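Local coordinates for hybrid kinase (Caulobacter vibrioides, PDB 6QRL), which binds the second messenger cyclic di-GMP through this pseudo-receiver domain, one piece of a hybrid histidine kinase that probably phosphorylates protein histidine using ATP, at residues 2-7 against 108-113; 9-14 against 33-38; 54-59 against 75-80; 65-70 against 91-96. One frame throughout, in Å; residues are numbered along the deposited sequence.

In the fold
Contacts 2 and 3 show how a parallel sheet is built, contacts 1 and 4 how loops pack beside it. Contact 2 pairs strand 8-12 with edge strand 32-36, contact 3 pairs strands 51-55 and 73-77, and the two meet where Ser13 hydrogen-bonds Asp55; backbone bonds dominate in both. Contact 3 is wholly buried, contact 2 only partly. Contact 4, also buried, relies on proline-aromatic packing and joins contact 3 through strand 95-98, the neighbour of 73-77. Contact 1 lies partly at the surface, where leucine methyls pack on each other and on an arginine plane, and one water links that arginine to the helix backbone. Contacts 1 and 4 both reach C2E, through Gln109 and Tyr96.

Contact 1. Residues 2-7 against 108-113; sequences APLEGR and AQVLQA. With C2E (9,9'-[(2R,3R,3aS,5S,7aR,9R,10R,10aS,12S,14aR)-3,5,10,12-tetrahydroxy-5,12-dioxidooctahydro-2H,7H-difuro[3,2-d:3',2'-j][1,3,7,9,2,8]tetraoxadiphosphacyclododecine-2,9-diyl]bis(2-amino-1,9-dihydro-6H-purin-6-one)), chain C.
Apolar packing carries most of the meeting between Leu4 and the last turn of helix 103-111. The CD2 methyl of Leu4 lies 3.7 Å from CD2 of Leu111 and 4.0 Å from CG1 of Val110, its side chain running at about a right angle to that of the valine. Val110 has CG1 anti to the backbone N (chi1 171°), which carries this methyl to Leu4, while its side chain also packs on Val51 and Leu53 of strand 51-55. Two overlapping beta turns, type I from Ala2 to Glu5 and type II from Leu4 to Arg7, shape the 2-7 loop that presents these groups.

The second kind of interaction sets a charged plane on a methyl group. CD2 of Leu111 sits over one face of the Arg7 guanidinium, offset toward its rim and 3.6 Å from CZ.

Polar linkage comes through one water, which lies at the in-plane edge of the guanidinium, accepts from NH1 of Arg7 at 2.8 Å and donates to O of Val110 at 3.2 Å. On the ligand-facing side of the helix, NE2 of Gln109 comes within 3.4 Å of N1 of C2E. Arg7 thus lays its flat face on hydrocarbon while its N-H edge reaches the helix carbonyl through water, so the exposed charged group meets residues 108-113 without a direct polar bond.

Contact 2. Residues 9-14 against 33-38; sequences VAIASP and AYAAVD
Strands 8-12 and 32-36 form the parallel pair of a beta-alpha-beta unit whose connecting helix is 16-28, with Val9, Ala10, Ile11 and Ala12 opposite Ala33, Tyr34, Ala35 and Ala36. The axes of segments 9-12 and 33-36 approach to 4.6 Å, with 19° between their directions. Four backbone hydrogen bonds join them: N of Tyr34 donates to O of Val9, N of Ile11 to O of Tyr34, N of Ala36 to O of Ile11 at 2.8 Å, and N of Ser13 to O of Ala36. The bond from Ala36 runs nearly along the C=O axis of Ile11, whereas N of Ile11 meets O of Tyr34 tilted 34° from the carbonyl plane. CA-H groups supplement the ladder, with CA of Ala10 3.1 Å from O of Tyr34.

In the receiver fold this unit supplies one edge of the five-stranded sheet, and strand 32-36 is its outermost strand on that side. The face bearing Ala10, Tyr34, Ala12 and Ala36 receives helix 39-45, where Ala42 packs on both Ala12 and Ala36. The ring of Tyr34 presents its edge to O of Val9, which lies 3.9 Å from CD1. On the other face, CG2 of Ile11 approaches CB of Ala35 at 4.2 Å; CG1 is anti to the backbone N (chi1 173°) and the end of the chain leads away, so CG2 is the branch that touches.

Beyond the ladder, O of Asp38 lies 3.6 Å from CB of Ala12, while OD1 of Asp38 caps helix 39-45 by accepting from N of Ser41. OG of Ser13 is hydrogen-bonded to OD2 of Asp55 and to N of Asn15.

Contact 3. Residues 54-59 against 75-80; sequences IDAALS and VLLTPE
Ile54 and Asp55 pair with Val75 and Leu76 in parallel register, N of Leu76 donating to O of Ile54 and N of Ala56 to O of Leu76, each at 2.9 Å. The two bonds differ in approach: N of Leu76 stands 39° out of the carbonyl plane of Ile54, whereas N of Ala56 lies in that of Leu76.

Ala56, just past the strand end, supplies the main side-chain contact. Its CB touches CG2 of Val75 at 3.9 Å and CD2 of Leu77 at 3.7 Å, bridging two residues of the neighbouring strand. In Val75, CG2 is anti to the backbone N, placing that methyl against Ala56. On the other face, CB of Leu76 packs against CA of Asp55, also at 3.9 Å.

The carboxylate of Asp55 is gripped from several directions. OD1 accepts from N of Ala57 at 3.1 Å, met from above the carboxylate plane, and forms a salt bridge with Lys99; OD2 takes the hydroxyl of Ser13. This Asx turn runs into a short 3-10 segment, 56-58, after which O of Ala56 accepts from both N and OG of Ser59, the latter in plane on a lone pair. An aspartate at a parallel strand's C-terminal end, with a lysine beyond the last strand, typifies the receiver phosphoacceptor site; Asp55 is the predicted position, unphosphorylated here in a domain classed as a pseudo-receiver.

Contact 4. Residues 65-70 against 91-96; sequences LKPPAG and AGFSGY. With C2E (9,9'-[(2R,3R,3aS,5S,7aR,9R,10R,10aS,12S,14aR)-3,5,10,12-tetrahydroxy-5,12-dioxidooctahydro-2H,7H-difuro[3,2-d:3',2'-j][1,3,7,9,2,8]tetraoxadiphosphacyclododecine-2,9-diyl]bis(2-amino-1,9-dihydro-6H-purin-6-one)), chain C.
Pro67 lies over one face of the Phe93 ring, its CB 3.7 Å from the ring centroid and only 6° off the normal, a CH-pi contact centred on the aromatic face. The pyrrolidine does not stop there: CD is 3.8 Å from CE2 of Phe93, and CG reaches O of Ala91 at 3.2 Å. Leu65 meets the same ring obliquely, CD1 coming 3.5 Å from CZ, with the two side chains crossing at about a right angle. The Phe93 ring also packs on Ile54, Val75 and Leu88.

The contact closes the loop between strands 51-55 and 73-77 onto the turn that leads from helix 85-91 into strand 95-98 of the receiver fold. Gly92 ends that helix in a Schellman motif, with positive phi, and its backbone passes close to Pro67, whose CG lies 3.7 Å from C of Gly92.

Further along the same segment, Tyr96 offers its ring face to cyclic di-GMP. One guanine lies over that face, N1 of C2E standing 3.5 Å above the centre. The Tyr96 backbone reads that base: N donates to O6, while O accepts from N1 at 2.8 Å and from N2. Its hydroxyl donates to the phosphate oxygen O2P of C2E at 2.7 Å, in the plane of the ring. Ser105, Arg102 and Pro100 add further hydrogen bonds to the ligand.

Contact 1. Residues 2-7 against 108-113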
# COMPACT_ATOMS: atom_id res chain seq x y z
N ALA A 2 13.97 -10.07 11.14
CA ALA A 2 13.32 -10.11 9.80
C ALA A 2 11.82 -10.29 9.98
O ALA A 2 11.26 -11.35 9.66
CB ALA A 2 13.91 -11.20 8.94
N PRO A 3 11.11 -9.27 10.50
CA PRO A 3 9.68 -9.42 10.82
C PRO A 3 8.79 -9.60 9.58
O PRO A 3 7.68 -10.02 9.74
CB PRO A 3 9.36 -8.13 11.58
CG PRO A 3 10.36 -7.10 11.03
CD PRO A 3 11.62 -7.92 10.82
N LEU A 4 9.28 -9.28 8.38
CA LEU A 4 8.50 -9.45 7.12
C LEU A 4 9.00 -10.68 6.33
O LEU A 4 8.65 -10.77 5.12
CB LEU A 4 8.63 -8.19 6.25
CG LEU A 4 7.96 -6.93 6.78
CD1 LEU A 4 7.98 -5.83 5.72
CD2 LEU A 4 6.53 -7.20 7.26
N GLU A 5 9.77 -11.58 6.94
CA GLU A 5 10.22 -12.82 6.23
C GLU A 5 9.00 -13.51 5.59
O GLU A 5 8.04 -13.78 6.29
CB GLU A 5 11.03 -13.74 7.16
CG GLU A 5 11.48 -15.06 6.52
CD GLU A 5 12.38 -15.01 5.29
OE1 GLU A 5 12.84 -13.90 4.88
OE2 GLU A 5 12.65 -16.11 4.71
N GLY A 6 9.04 -13.75 4.28
CA GLY A 6 8.03 -14.52 3.54
C GLY A 6 6.80 -13.68 3.22
O GLY A 6 5.75 -14.29 2.91
N ARG A 7 6.88 -12.34 3.37
CA ARG A 7 5.75 -11.45 3.04
C ARG A 7 6.04 -10.68 1.74
O ARG A 7 7.20 -10.24 1.56
CB ARG A 7 5.42 -10.56 4.23
CG ARG A 7 4.70 -11.33 5.33
CD ARG A 7 5.18 -11.04 6.73
NE ARG A 7 4.66 -11.93 7.77
CZ ARG A 7 3.37 -12.07 8.12
NH1 ARG A 7 2.43 -11.37 7.51
NH2 ARG A 7 3.03 -12.90 9.09
N ALA A 108 4.53 -2.73 11.00
CA ALA A 108 3.27 -2.87 11.76
C ALA A 108 2.08 -2.78 10.81
O ALA A 108 1.22 -3.64 10.92
CB ALA A 108 3.20 -1.82 12.86
N GLN A 109 2.02 -1.82 9.86
CA GLN A 109 0.80 -1.68 9.01
C GLN A 109 0.71 -2.82 7.98
O GLN A 109 -0.41 -3.22 7.64
CB GLN A 109 0.76 -0.31 8.34
CG GLN A 109 0.49 0.82 9.33
CD GLN A 109 -0.80 0.64 10.10
OE1 GLN A 109 -1.84 0.35 9.52
NE2 GLN A 109 -0.72 0.82 11.42
N VAL A 110 1.84 -3.37 7.53
CA VAL A 110 1.84 -4.54 6.62
C VAL A 110 1.38 -5.79 7.39
O VAL A 110 0.52 -6.52 6.86
CB VAL A 110 3.23 -4.72 5.98
CG1 VAL A 110 3.30 -6.03 5.22
CG2 VAL A 110 3.56 -3.53 5.06
N LEU A 111 1.91 -6.01 8.60
CA LEU A 111 1.53 -7.21 9.42
C LEU A 111 0.04 -7.18 9.78
O LEU A 111 -0.54 -8.28 9.81
CB LEU A 111 2.38 -7.29 10.69
CG LEU A 111 3.85 -7.61 10.47
CD1 LEU A 111 4.55 -7.94 11.79
CD2 LEU A 111 4.04 -8.77 9.48
N GLN A 112 -0.55 -6.01 10.00
CA GLN A 112 -1.94 -5.87 10.52
C GLN A 112 -2.93 -5.61 9.39
O GLN A 112 -4.11 -5.41 9.72
CB GLN A 112 -2.03 -4.71 11.51
CG GLN A 112 -1.14 -4.88 12.75
CD GLN A 112 -1.00 -3.59 13.54
OE1 GLN A 112 -1.69 -2.59 13.30
NE2 GLN A 112 -0.08 -3.60 14.49
N ALA A 113 -2.48 -5.51 8.14
CA ALA A 113 -3.29 -5.01 6.99
C ALA A 113 -4.54 -5.90 6.79
O ALA A 113 -4.39 -7.15 6.80
CB ALA A 113 -2.47 -5.00 5.74
P1 C2E C . -0.24 9.34 14.61
O2P C2E C . -0.11 9.19 13.11
O1P C2E C . -1.34 10.17 15.19
O5' C2E C . -0.49 7.86 15.16
C5' C2E C . -0.91 7.69 16.52
C4' C2E C . -1.08 6.22 16.75
O4' C2E C . -2.20 5.74 15.99
C3' C2E C . 0.08 5.36 16.28
O3' C2E C . 1.07 5.41 17.33
C2' C2E C . -0.60 3.99 16.05
O2' C2E C . -0.37 3.10 17.13
C1' C2E C . -2.08 4.34 15.89
N9 C2E C . -2.68 3.98 14.60
C8 C2E C . -3.99 3.60 14.42
N7 C2E C . -4.30 3.42 13.16
C5 C2E C . -3.13 3.71 12.46
C6 C2E C . -2.87 3.69 11.08
O6 C2E C . -3.64 3.43 10.15
N1 C2E C . -1.56 4.07 10.80
C2 C2E C . -0.61 4.41 11.73
N2 C2E C . 0.60 4.75 11.25
N3 C2E C . -0.85 4.43 13.04
C4 C2E C . -2.13 4.07 13.34
P11 C2E C . 2.60 5.36 16.86
O21 C2E C . 2.66 4.28 15.82
O11 C2E C . 3.46 5.26 18.09
O5A C2E C . 2.88 6.80 16.21
C5A C2E C . 3.06 7.99 17.03
C4A C2E C . 3.30 9.18 16.13
O4A C2E C . 4.63 9.09 15.56
C3A C2E C . 2.38 9.30 14.93
O3A C2E C . 1.12 9.86 15.33
C2A C2E C . 3.21 10.19 14.00
O2A C2E C . 3.26 11.56 14.28
C1A C2E C . 4.62 9.64 14.25
N91 C2E C . 4.94 8.60 13.29
C81 C2E C . 4.59 7.28 13.41
N71 C2E C . 4.94 6.55 12.38
C51 C2E C . 5.56 7.46 11.53
C61 C2E C . 6.16 7.24 10.27
O61 C2E C . 6.18 6.18 9.62
N11 C2E C . 6.70 8.42 9.76
C21 C2E C . 6.67 9.65 10.38
N21 C2E C . 7.28 10.65 9.71
N31 C2E C . 6.09 9.87 11.55
C41 C2E C . 5.57 8.73 12.08
O HOH W 1 1.97 -9.20 5.76

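Contact 2. Residues 9-14 against 33-38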
# COMPACT_ATOMS: atom_id res chain seq x y z
N VAL A 9 5.12 -7.33 -0.56
CA VAL A 9 4.63 -5.93 -0.40
C VAL A 9 4.91 -5.18 -1.70
O VAL A 9 6.10 -5.12 -2.08
CB VAL A 9 5.31 -5.22 0.79
CG1 VAL A 9 4.65 -3.87 1.03
CG2 VAL A 9 5.36 -6.08 2.05
N ALA A 10 3.87 -4.65 -2.33
CA ALA A 10 3.95 -3.74 -3.50
C ALA A 10 4.04 -2.28 -3.04
O ALA A 10 3.43 -1.94 -1.98
CB ALA A 10 2.76 -3.95 -4.40
N ILE A 11 4.76 -1.45 -3.78
CA ILE A 11 4.77 0.04 -3.59
C ILE A 11 4.36 0.65 -4.93
O ILE A 11 5.08 0.47 -5.90
CB ILE A 11 6.12 0.58 -3.05
CG1 ILE A 11 6.15 2.10 -3.05
CG2 ILE A 11 7.34 -0.01 -3.77
CD1 ILE A 11 5.16 2.71 -2.06
N ALA A 12 3.16 1.21 -4.99
CA ALA A 12 2.63 1.99 -6.12
C ALA A 12 2.88 3.47 -5.86
O ALA A 12 2.28 4.06 -4.95
CB ALA A 12 1.17 1.71 -6.30
N SER A 13 3.80 4.07 -6.60
CA SER A 13 4.13 5.51 -6.46
C SER A 13 4.66 6.02 -7.78
O SER A 13 5.49 5.36 -8.41
CB SER A 13 5.15 5.75 -5.37
OG SER A 13 5.55 7.11 -5.37
N PRO A 14 4.28 7.25 -8.18
CA PRO A 14 4.84 7.88 -9.38
C PRO A 14 6.23 8.46 -9.10
O PRO A 14 6.83 8.91 -10.00
CB PRO A 14 3.86 9.01 -9.68
CG PRO A 14 3.30 9.40 -8.29
CD PRO A 14 3.28 8.11 -7.50
N ALA A 33 9.84 -6.97 -2.21
CA ALA A 33 9.31 -5.67 -2.69
C ALA A 33 8.93 -5.76 -4.17
O ALA A 33 9.72 -6.33 -4.93
CB ALA A 33 10.32 -4.55 -2.46
N TYR A 34 7.78 -5.22 -4.55
CA TYR A 34 7.25 -5.15 -5.94
C TYR A 34 6.95 -3.68 -6.27
O TYR A 34 5.91 -3.18 -5.84
CB TYR A 34 6.04 -6.09 -6.12
CG TYR A 34 6.43 -7.53 -5.90
CD1 TYR A 34 6.44 -8.04 -4.62
CD2 TYR A 34 6.91 -8.34 -6.93
CE1 TYR A 34 6.86 -9.33 -4.36
CE2 TYR A 34 7.34 -9.64 -6.68
CZ TYR A 34 7.31 -10.14 -5.38
OH TYR A 34 7.76 -11.39 -5.06
N ALA A 35 7.88 -2.99 -6.94
CA ALA A 35 7.78 -1.54 -7.23
C ALA A 35 6.90 -1.33 -8.47
O ALA A 35 7.09 -2.06 -9.43
CB ALA A 35 9.15 -0.96 -7.45
N ALA A 36 5.96 -0.40 -8.43
CA ALA A 36 5.09 -0.09 -9.58
C ALA A 36 4.80 1.41 -9.66
O ALA A 36 4.83 2.09 -8.60
CB ALA A 36 3.83 -0.88 -9.44
N VAL A 37 4.45 1.93 -10.84
CA VAL A 37 4.19 3.40 -10.98
C VAL A 37 2.76 3.75 -10.58
O VAL A 37 2.51 4.94 -10.37
CB VAL A 37 4.46 3.94 -12.40
CG1 VAL A 37 5.93 3.91 -12.71
CG2 VAL A 37 3.60 3.26 -13.46
N ASP A 38 1.83 2.80 -10.50
CA ASP A 38 0.40 3.12 -10.20
C ASP A 38 -0.34 1.87 -9.73
O ASP A 38 0.28 0.79 -9.71
CB ASP A 38 -0.30 3.82 -11.37
CG ASP A 38 -0.38 3.02 -12.66
OD1 ASP A 38 -0.31 1.77 -12.61
OD2 ASP A 38 -0.58 3.64 -13.70

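Contact 3. Residues 54-59 against 75-80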
# COMPACT_ATOMS: atom_id res chain seq x y z
N ILE A 54 0.15 2.28 -1.29
CA ILE A 54 -0.34 3.17 -2.37
C ILE A 54 -0.08 4.61 -1.95
O ILE A 54 -0.72 5.05 -0.98
CB ILE A 54 -1.81 2.90 -2.68
CG1 ILE A 54 -2.01 1.45 -3.12
CG2 ILE A 54 -2.34 3.86 -3.74
CD1 ILE A 54 -3.46 1.06 -3.37
N ASP A 55 0.78 5.31 -2.69
CA ASP A 55 1.13 6.74 -2.50
C ASP A 55 -0.09 7.61 -2.78
O ASP A 55 -0.62 7.52 -3.88
CB ASP A 55 2.33 7.09 -3.39
CG ASP A 55 3.03 8.39 -3.03
OD1 ASP A 55 2.42 9.20 -2.29
OD2 ASP A 55 4.19 8.61 -3.52
N ALA A 56 -0.53 8.44 -1.82
CA ALA A 56 -1.63 9.41 -2.03
C ALA A 56 -1.30 10.40 -3.16
O ALA A 56 -2.23 11.07 -3.64
CB ALA A 56 -1.97 10.16 -0.77
N ALA A 57 -0.04 10.53 -3.57
CA ALA A 57 0.30 11.26 -4.81
C ALA A 57 -0.51 10.74 -6.01
O ALA A 57 -0.65 11.49 -6.97
CB ALA A 57 1.78 11.16 -5.06
N LEU A 58 -1.03 9.51 -5.98
CA LEU A 58 -1.85 8.94 -7.09
C LEU A 58 -3.31 9.38 -7.03
O LEU A 58 -4.02 9.02 -7.96
CB LEU A 58 -1.80 7.41 -7.05
CG LEU A 58 -0.43 6.83 -7.36
CD1 LEU A 58 -0.36 5.36 -6.98
CD2 LEU A 58 -0.09 7.03 -8.82
N SER A 59 -3.74 10.08 -5.99
CA SER A 59 -5.13 10.59 -5.85
C SER A 59 -5.47 11.48 -7.06
O SER A 59 -4.54 12.07 -7.62
CB SER A 59 -5.28 11.39 -4.57
OG SER A 59 -4.88 10.61 -3.43
N VAL A 75 -2.35 3.48 2.67
CA VAL A 75 -2.10 4.72 1.89
C VAL A 75 -0.91 5.47 2.51
O VAL A 75 -0.87 5.57 3.76
CB VAL A 75 -3.38 5.58 1.81
CG1 VAL A 75 -3.92 5.94 3.19
CG2 VAL A 75 -3.17 6.85 1.01
N LEU A 76 -0.04 6.04 1.68
CA LEU A 76 1.08 6.93 2.12
C LEU A 76 0.64 8.39 2.04
O LEU A 76 0.30 8.86 0.94
CB LEU A 76 2.29 6.71 1.20
CG LEU A 76 3.19 5.50 1.46
CD1 LEU A 76 2.44 4.30 1.99
CD2 LEU A 76 4.05 5.14 0.25
N LEU A 77 0.72 9.12 3.16
CA LEU A 77 0.19 10.49 3.33
C LEU A 77 1.31 11.42 3.80
O LEU A 77 2.19 10.95 4.55
CB LEU A 77 -0.93 10.48 4.38
CG LEU A 77 -2.18 9.66 4.03
CD1 LEU A 77 -3.15 9.61 5.20
CD2 LEU A 77 -2.87 10.26 2.83
N THR A 78 1.25 12.70 3.44
CA THR A 78 2.01 13.75 4.15
C THR A 78 1.28 14.04 5.46
O THR A 78 0.08 13.76 5.58
CB THR A 78 2.16 15.01 3.30
OG1 THR A 78 0.87 15.62 3.18
CG2 THR A 78 2.77 14.71 1.93
N PRO A 79 1.97 14.62 6.47
CA PRO A 79 1.29 15.05 7.69
C PRO A 79 0.14 16.02 7.43
O PRO A 79 -0.86 15.96 8.15
CB PRO A 79 2.41 15.73 8.51
CG PRO A 79 3.69 15.16 7.97
CD PRO A 79 3.42 14.86 6.50
N GLU A 80 0.23 16.84 6.38
CA GLU A 80 -0.83 17.82 6.01
C GLU A 80 -2.07 17.09 5.47
O GLU A 80 -3.11 17.74 5.38
CB GLU A 80 -0.34 18.83 4.95
CG GLU A 80 0.93 19.59 5.33
CD GLU A 80 2.23 18.81 5.11
OE1 GLU A 80 2.78 18.29 6.11
OE2 GLU A 80 2.70 18.72 3.93

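Contact 4. Residues 65-70 against 91-96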
# COMPACT_ATOMS: atom_id res chain seq x y z
N LEU A 65 -9.23 8.31 -4.21
CA LEU A 65 -8.20 7.25 -4.25
C LEU A 65 -8.92 5.96 -3.86
O LEU A 65 -9.35 5.88 -2.68
CB LEU A 65 -7.09 7.62 -3.26
CG LEU A 65 -5.63 7.28 -3.62
CD1 LEU A 65 -4.90 6.69 -2.43
CD2 LEU A 65 -5.45 6.45 -4.87
N LYS A 66 -9.07 5.03 -4.79
CA LYS A 66 -9.82 3.77 -4.56
C LYS A 66 -8.81 2.65 -4.32
O LYS A 66 -8.05 2.28 -5.21
CB LYS A 66 -10.71 3.39 -5.75
CG LYS A 66 -11.33 4.55 -6.51
CD LYS A 66 -12.43 5.27 -5.74
CE LYS A 66 -12.89 6.54 -6.44
NZ LYS A 66 -13.44 7.53 -5.48
N PRO A 67 -8.82 2.03 -3.14
CA PRO A 67 -8.02 0.84 -2.91
C PRO A 67 -8.68 -0.31 -3.68
O PRO A 67 -9.90 -0.40 -3.72
CB PRO A 67 -8.10 0.72 -1.38
CG PRO A 67 -9.50 1.17 -1.06
CD PRO A 67 -9.72 2.33 -2.01
N PRO A 68 -7.93 -1.19 -4.36
CA PRO A 68 -8.54 -2.30 -5.08
C PRO A 68 -9.40 -3.22 -4.18
O PRO A 68 -8.97 -3.61 -3.08
CB PRO A 68 -7.35 -3.11 -5.61
CG PRO A 68 -6.17 -2.17 -5.53
CD PRO A 68 -6.46 -1.17 -4.44
N ALA A 69 -10.58 -3.57 -4.67
CA ALA A 69 -11.54 -4.46 -3.98
C ALA A 69 -10.86 -5.81 -3.70
O ALA A 69 -10.12 -6.32 -4.56
CB ALA A 69 -12.81 -4.61 -4.80
N GLY A 70 -11.07 -6.34 -2.50
CA GLY A 70 -10.60 -7.67 -2.09
C GLY A 70 -9.10 -7.70 -1.83
O GLY A 70 -8.57 -8.80 -1.60
N ALA A 91 -13.27 4.43 2.03
CA ALA A 91 -12.97 3.87 0.69
C ALA A 91 -12.45 2.41 0.82
O ALA A 91 -12.48 1.70 -0.17
CB ALA A 91 -12.00 4.77 -0.02
N GLY A 92 -11.95 1.98 1.97
CA GLY A 92 -11.52 0.58 2.20
C GLY A 92 -10.04 0.42 2.54
O GLY A 92 -9.57 -0.72 2.61
N PHE A 93 -9.27 1.49 2.70
CA PHE A 93 -7.86 1.38 3.13
C PHE A 93 -7.78 0.81 4.55
O PHE A 93 -8.55 1.18 5.43
CB PHE A 93 -7.17 2.74 3.04
CG PHE A 93 -6.69 3.05 1.65
CD1 PHE A 93 -5.50 2.50 1.17
CD2 PHE A 93 -7.38 3.93 0.85
CE1 PHE A 93 -5.04 2.80 -0.10
CE2 PHE A 93 -6.91 4.25 -0.42
CZ PHE A 93 -5.76 3.68 -0.89
N SER A 94 -6.82 -0.08 4.77
CA SER A 94 -6.59 -0.75 6.08
C SER A 94 -6.05 0.27 7.09
O SER A 94 -6.39 0.21 8.26
CB SER A 94 -5.61 -1.88 5.88
OG SER A 94 -5.22 -2.45 7.11
N GLY A 95 -5.19 1.17 6.63
CA GLY A 95 -4.44 2.11 7.47
C GLY A 95 -3.63 3.06 6.61
O GLY A 95 -3.77 3.06 5.36
N TYR A 96 -2.84 3.88 7.26
CA TYR A 96 -2.01 4.92 6.62
C TYR A 96 -0.60 4.84 7.21
O TYR A 96 -0.40 4.28 8.31
CB TYR A 96 -2.63 6.30 6.84
CG TYR A 96 -2.58 6.79 8.26
CD1 TYR A 96 -3.64 6.57 9.13
CD2 TYR A 96 -1.45 7.44 8.75
CE1 TYR A 96 -3.58 6.96 10.45
CE2 TYR A 96 -1.38 7.87 10.06
CZ TYR A 96 -2.46 7.65 10.91
OH TYR A 96 -2.36 8.07 12.20
P1 C2E C . -0.24 9.34 14.61
O2P C2E C . -0.11 9.19 13.11
O1P C2E C . -1.34 10.17 15.19
O5' C2E C . -0.49 7.86 15.16
C5' C2E C . -0.91 7.69 16.52
C4' C2E C . -1.08 6.22 16.75
O4' C2E C . -2.20 5.74 15.99
C3' C2E C . 0.08 5.36 16.28
O3' C2E C . 1.07 5.41 17.33
C2' C2E C . -0.60 3.99 16.05
O2' C2E C . -0.37 3.10 17.13
C1' C2E C . -2.08 4.34 15.89
N9 C2E C . -2.68 3.98 14.60
C8 C2E C . -3.99 3.60 14.42
N7 C2E C . -4.30 3.42 13.16
C5 C2E C . -3.13 3.71 12.46
C6 C2E C . -2.87 3.69 11.08
O6 C2E C . -3.64 3.43 10.15
N1 C2E C . -1.56 4.07 10.80
C2 C2E C . -0.61 4.41 11.73
N2 C2E C . 0.60 4.75 11.25
N3 C2E C . -0.85 4.43 13.04
C4 C2E C . -2.13 4.07 13.34
P11 C2E C . 2.60 5.36 16.86
O21 C2E C . 2.66 4.28 15.82
O11 C2E C . 3.46 5.26 18.09
O5A C2E C . 2.88 6.80 16.21
C5A C2E C . 3.06 7.99 17.03
C4A C2E C . 3.30 9.18 16.13
O4A C2E C . 4.63 9.09 15.56
C3A C2E C . 2.38 9.30 14.93
O3A C2E C . 1.12 9.86 15.33
C2A C2E C . 3.21 10.19 14.00
O2A C2E C . 3.26 11.56 14.28
C1A C2E C . 4.62 9.64 14.25
N91 C2E C . 4.94 8.60 13.29
C81 C2E C . 4.59 7.28 13.41
N71 C2E C . 4.94 6.55 12.38
C51 C2E C . 5.56 7.46 11.53
C61 C2E C . 6.16 7.24 10.27
O61 C2E C . 6.18 6.18 9.62
N11 C2E C . 6.70 8.42 9.76
C21 C2E C . 6.67 9.65 10.38
N21 C2E C . 7.28 10.65 9.71
N31 C2E C . 6.09 9.87 11.55
C41 C2E C . 5.57 8.73 12.08